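Aldo-keto reductase 1 (Coptotermes gestroi, PDB 5KET) probably acts as an NADP-dependent oxidoreductase of the aldo/keto reductase family, using the bound dinucleotide to reduce carbonyl groups. Local coordinates at residues Y220-S225 with R318-M322. Numbering follows the deposited sequence.
Sequences YAPIGS and RRFRM. With NAP (NADP nicotinamide-adenine-dinucleotide phosphate), chain C.
Phe-320 (chi1 m), at the centre of an inverse gamma turn in the C-terminal loop, lays one ring face over the edge of Tyr-220 in a T-shaped pair: centroids 5.0 Å apart, planes at 87°, Tyr-220 CE1 3.6 Å from Phe-320 CG. Tyr-220 (chi1 p) ends strand 216-220 of the TIM barrel; one face of its ring lies over NAP C2N of the nicotinamide, as the tyrosine here does in aldo-keto reductases, and its OH is hydrogen-bonded to Asn-173 ND2. A type I turn, Ala-221 to Gly-224, follows. CA atoms pair Ala-221 with Phe-320 (8.9 Å) and Ser-225 with Arg-319 (8.0 Å). Ala-221 CB lies 3.7 Å from Phe-320 CE1, and Ser-225 OG 3.5 Å from Phe-320 CZ, at the ring edge. The Arg-319 guanidinium has Ser-225 N over one face. The diphosphate accepts hydrogen bonds from Ile-223 N to NAP O2A (3.0 Å) and Ser-225 OG to NAP O2N (2.9 Å). Phe-320 thus makes mainly aromatic and apolar contacts with 220-225, while Ile-223 N and Ser-225 OG bind the diphosphate.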
ATOM      1  N   TYR A 220      -2.925   2.901  -2.818  1.00 48.94           N
ATOM      2  CA  TYR A 220      -3.244   3.236  -1.442  1.00 42.75           C
ATOM      3  C   TYR A 220      -3.687   4.692  -1.366  1.00 45.53           C
ATOM      4  O   TYR A 220      -3.390   5.504  -2.246  1.00 47.34           O
ATOM      5  CB  TYR A 220      -2.065   2.958  -0.503  1.00 37.25           C
ATOM      6  CG  TYR A 220      -0.950   3.981  -0.435  1.00 43.74           C
ATOM      7  CD1 TYR A 220      -1.079   5.153   0.313  1.00 46.49           C
ATOM      8  CD2 TYR A 220       0.269   3.742  -1.062  1.00 47.05           C
ATOM      9  CE1 TYR A 220      -0.040   6.076   0.383  1.00 46.30           C
ATOM     10  CE2 TYR A 220       1.308   4.650  -0.990  1.00 45.14           C
ATOM     11  CZ  TYR A 220       1.149   5.811  -0.271  1.00 46.97           C
ATOM     12  OH  TYR A 220       2.192   6.704  -0.210  1.00 51.68           O
ATOM     13  N   ALA A 221      -4.411   5.009  -0.302  1.00 42.43           N
ATOM     14  CA  ALA A 221      -5.147   6.260  -0.183  1.00 40.93           C
ATOM     15  C   ALA A 221      -6.088   6.476  -1.376  1.00 41.91           C
ATOM     16  O   ALA A 221      -6.113   7.560  -1.957  1.00 41.31           O
ATOM     17  CB  ALA A 221      -4.208   7.446  -0.031  1.00 36.50           C
ATOM     18  N   PRO A 222      -6.894   5.473  -1.731  1.00 42.29           N
ATOM     19  CA  PRO A 222      -7.679   5.582  -2.970  1.00 39.64           C
ATOM     20  C   PRO A 222      -8.852   6.538  -2.863  1.00 39.14           C
ATOM     21  O   PRO A 222      -9.338   7.008  -3.900  1.00 42.38           O
ATOM     22  CB  PRO A 222      -8.152   4.147  -3.204  1.00 42.11           C
ATOM     23  CG  PRO A 222      -8.341   3.620  -1.807  1.00 47.03           C
ATOM     24  CD  PRO A 222      -7.290   4.294  -0.940  1.00 45.76           C
ATOM     25  N   ILE A 223      -9.323   6.843  -1.655  1.00 37.22           N
ATOM     26  CA  ILE A 223     -10.398   7.812  -1.492  1.00 40.81           C
ATOM     27  C   ILE A 223      -9.852   9.035  -0.767  1.00 44.88           C
ATOM     28  O   ILE A 223     -10.562   9.674   0.022  1.00 40.86           O
ATOM     29  CB  ILE A 223     -11.603   7.201  -0.754  1.00 38.64           C
ATOM     30  CG1 ILE A 223     -11.193   6.673   0.614  1.00 30.45           C
ATOM     31  CG2 ILE A 223     -12.194   6.089  -1.571  1.00 30.83           C
ATOM     32  CD1 ILE A 223     -12.295   5.999   1.378  1.00 31.89           C
ATOM     33  N   GLY A 224      -8.585   9.374  -1.040  1.00 45.28           N
ATOM     34  CA  GLY A 224      -7.902  10.440  -0.328  1.00 44.10           C
ATOM     35  C   GLY A 224      -7.652   9.985   1.091  1.00 53.29           C
ATOM     36  O   GLY A 224      -8.241   8.988   1.517  1.00 66.43           O
ATOM     37  N   SER A 225      -6.796  10.649   1.857  1.00 50.14           N
ATOM     38  CA  SER A 225      -6.597  10.151   3.213  1.00 53.90           C
ATOM     39  C   SER A 225      -7.142  11.173   4.196  1.00 61.69           C
ATOM     40  O   SER A 225      -6.418  12.089   4.621  1.00 65.54           O
ATOM     41  CB  SER A 225      -5.128   9.836   3.492  1.00 51.93           C
ATOM     42  OG  SER A 225      -5.039   8.795   4.451  1.00 48.94           O
ATOM     43  N   ARG A 318       0.683  14.963  -4.080  1.00 49.61           N
ATOM     44  CA  ARG A 318       1.013  14.055  -2.991  1.00 47.66           C
ATOM     45  C   ARG A 318       0.629  14.643  -1.648  1.00 49.14           C
ATOM     46  O   ARG A 318       0.995  15.775  -1.322  1.00 54.95           O
ATOM     47  CB  ARG A 318       2.505  13.744  -2.975  1.00 48.61           C
ATOM     48  CG  ARG A 318       3.088  13.519  -4.318  1.00 48.17           C
ATOM     49  CD  ARG A 318       4.593  13.555  -4.273  1.00 45.75           C
ATOM     50  NE  ARG A 318       5.096  12.894  -5.456  1.00 46.39           N
ATOM     51  CZ  ARG A 318       5.008  11.591  -5.655  1.00 44.76           C
ATOM     52  NH1 ARG A 318       4.494  10.810  -4.715  1.00 46.26           N
ATOM     53  NH2 ARG A 318       5.462  11.062  -6.778  1.00 44.07           N
ATOM     54  N   ARG A 319      -0.093  13.857  -0.858  1.00 43.12           N
ATOM     55  CA  ARG A 319      -0.168  14.092   0.574  1.00 43.42           C
ATOM     56  C   ARG A 319       0.812  13.236   1.338  1.00 39.38           C
ATOM     57  O   ARG A 319       1.286  13.649   2.401  1.00 39.98           O
ATOM     58  CB  ARG A 319      -1.563  13.779   1.095  1.00 47.69           C
ATOM     59  CG  ARG A 319      -2.589  14.138   0.112  1.00 45.48           C
ATOM     60  CD  ARG A 319      -3.783  13.197   0.109  1.00 41.61           C
ATOM     61  NE  ARG A 319      -4.920  13.933  -0.478  1.00 41.69           N
ATOM     62  CZ  ARG A 319      -5.866  14.535   0.231  1.00 51.63           C
ATOM     63  NH1 ARG A 319      -5.841  14.516   1.561  1.00 60.89           N
ATOM     64  NH2 ARG A 319      -6.820  15.181  -0.361  1.00 52.62           N
ATOM     65  N   PHE A 320       1.092  12.035   0.834  1.00 38.11           N
ATOM     66  CA  PHE A 320       2.105  11.165   1.429  1.00 41.43           C
ATOM     67  C   PHE A 320       3.466  11.518   0.832  1.00 48.36           C
ATOM     68  O   PHE A 320       4.089  10.754   0.091  1.00 52.39           O
ATOM     69  CB  PHE A 320       1.748   9.702   1.216  1.00 37.79           C
ATOM     70  CG  PHE A 320       0.522   9.267   1.963  1.00 42.27           C
ATOM     71  CD1 PHE A 320      -0.750   9.608   1.509  1.00 44.16           C
ATOM     72  CD2 PHE A 320       0.640   8.525   3.126  1.00 40.15           C
ATOM     73  CE1 PHE A 320      -1.874   9.212   2.208  1.00 45.68           C
ATOM     74  CE2 PHE A 320      -0.471   8.125   3.820  1.00 41.21           C
ATOM     75  CZ  PHE A 320      -1.734   8.464   3.361  1.00 45.08           C
ATOM     76  N   ARG A 321       3.905  12.733   1.148  1.00 48.22           N
ATOM     77  CA  ARG A 321       5.225  13.168   0.742  1.00 44.93           C
ATOM     78  C   ARG A 321       6.272  12.559   1.662  1.00 46.48           C
ATOM     79  O   ARG A 321       5.965  11.965   2.699  1.00 43.90           O
ATOM     80  CB  ARG A 321       5.333  14.693   0.761  1.00 47.14           C
ATOM     81  CG  ARG A 321       4.144  15.409   0.168  1.00 50.53           C
ATOM     82  CD  ARG A 321       4.450  16.876  -0.089  1.00 59.38           C
ATOM     83  NE  ARG A 321       5.034  17.087  -1.413  1.00 68.19           N
ATOM     84  CZ  ARG A 321       4.323  17.265  -2.528  1.00 70.97           C
ATOM     85  NH1 ARG A 321       2.990  17.255  -2.486  1.00 68.31           N
ATOM     86  NH2 ARG A 321       4.945  17.450  -3.690  1.00 71.53           N
ATOM     87  N   MET A 322       7.530  12.722   1.267  1.00 53.51           N
ATOM     88  CA  MET A 322       8.671  12.197   2.006  1.00 59.26           C
ATOM     89  C   MET A 322       9.683  13.334   2.143  1.00 57.43           C
ATOM     90  O   MET A 322      10.762  13.313   1.547  1.00 59.38           O
ATOM     91  CB  MET A 322       9.265  10.980   1.296  1.00 64.61           C
ATOM     92  CG  MET A 322       9.650   9.838   2.213  1.00 69.94           C
ATOM     93  SD  MET A 322      10.351   8.452   1.296  1.00 74.72           S
ATOM     94  CE  MET A 322       8.949   8.001   0.289  1.00 74.31           C
TER
HETATM   95  PA  NAP C 400      -8.049   5.893   2.415  0.95 57.21           P
HETATM   96  O1A NAP C 400      -8.324   4.462   2.848  0.95 54.98           O
HETATM   97  O2A NAP C 400      -8.355   6.378   1.192  0.95 53.33           O
HETATM   98  O5B NAP C 400      -8.595   6.876   3.663  0.95 64.42           O
HETATM   99  C5B NAP C 400      -9.217   6.044   4.612  0.95 67.08           C
HETATM  100  C4B NAP C 400      -9.856   6.996   5.616  0.95 68.98           C
HETATM  101  O4B NAP C 400     -11.129   7.358   5.131  0.95 73.50           O
HETATM  102  C3B NAP C 400      -9.982   6.371   7.033  0.95 67.03           C
HETATM  103  O3B NAP C 400      -9.776   7.366   7.991  0.95 67.83           O
HETATM  104  C2B NAP C 400     -11.461   5.919   7.097  0.95 65.45           C
HETATM  105  O2B NAP C 400     -12.072   6.218   8.272  0.95 58.92           O
HETATM  106  C1B NAP C 400     -12.135   6.747   5.932  0.95 70.99           C
HETATM  107  N9A NAP C 400     -12.942   5.891   5.071  0.95 70.13           N
HETATM  108  C8A NAP C 400     -12.675   4.565   4.683  0.95 72.63           C
HETATM  109  N7A NAP C 400     -13.641   4.057   3.882  0.95 74.18           N
HETATM  110  C5A NAP C 400     -14.571   5.104   3.751  0.95 69.79           C
HETATM  111  C6A NAP C 400     -15.779   5.205   3.047  0.95 66.77           C
HETATM  112  N6A NAP C 400     -16.259   4.150   2.315  0.95 65.75           N
HETATM  113  N1A NAP C 400     -16.523   6.355   3.070  0.95 68.57           N
HETATM  114  C2A NAP C 400     -15.988   7.383   3.827  0.95 70.00           C
HETATM  115  N3A NAP C 400     -14.851   7.437   4.550  0.95 69.89           N
HETATM  116  C4A NAP C 400     -14.148   6.251   4.487  0.95 69.45           C
HETATM  117  O3  NAP C 400      -6.436   5.961   2.416  0.95 67.76           O
HETATM  118  PN  NAP C 400      -5.640   5.310   3.609  0.95 72.84           P
HETATM  119  O1N NAP C 400      -6.414   4.858   4.771  0.95 75.94           O
HETATM  120  O2N NAP C 400      -4.325   6.036   3.740  0.95 70.24           O
HETATM  121  O5D NAP C 400      -5.054   3.802   2.880  0.95 75.31           O
HETATM  122  C5D NAP C 400      -4.759   2.999   3.925  0.95 80.58           C
HETATM  123  C4D NAP C 400      -4.098   1.779   3.391  0.95 82.95           C
HETATM  124  O4D NAP C 400      -3.163   2.226   2.407  0.95 85.17           O
HETATM  125  C3D NAP C 400      -3.264   1.238   4.564  0.95 82.36           C
HETATM  126  O3D NAP C 400      -3.892   0.174   5.137  0.95 83.82           O
HETATM  127  C2D NAP C 400      -2.028   0.727   3.894  0.95 82.23           C
HETATM  128  O2D NAP C 400      -2.211  -0.561   3.482  0.95 78.32           O
HETATM  129  C1D NAP C 400      -1.918   1.591   2.622  0.95 84.87           C
HETATM  130  N1N NAP C 400      -0.837   2.561   2.938  0.95 85.81           N
HETATM  131  C2N NAP C 400       0.388   2.373   2.373  0.95 87.10           C
HETATM  132  C3N NAP C 400       1.419   3.233   2.667  0.95 88.54           C
HETATM  133  C7N NAP C 400       2.702   3.008   2.029  0.95 91.85           C
HETATM  134  O7N NAP C 400       2.964   1.986   1.369  0.95 95.09           O
HETATM  135  N7N NAP C 400       3.655   3.988   2.186  0.95 91.97           N
HETATM  136  C4N NAP C 400       1.237   4.299   3.565  0.95 87.16           C
HETATM  137  C5N NAP C 400      -0.006   4.463   4.141  0.95 88.40           C
HETATM  138  C6N NAP C 400      -1.042   3.600   3.839  0.95 88.24           C
HETATM  139  P2B NAP C 400     -12.596   4.902   9.362  0.95 54.07           P
HETATM  140  O1X NAP C 400     -11.237   4.256   9.592  0.95 59.30           O
HETATM  141  O2X NAP C 400     -13.288   5.552  10.528  0.95 49.44           O
HETATM  142  O3X NAP C 400     -13.386   4.057   8.363  0.95 44.98           O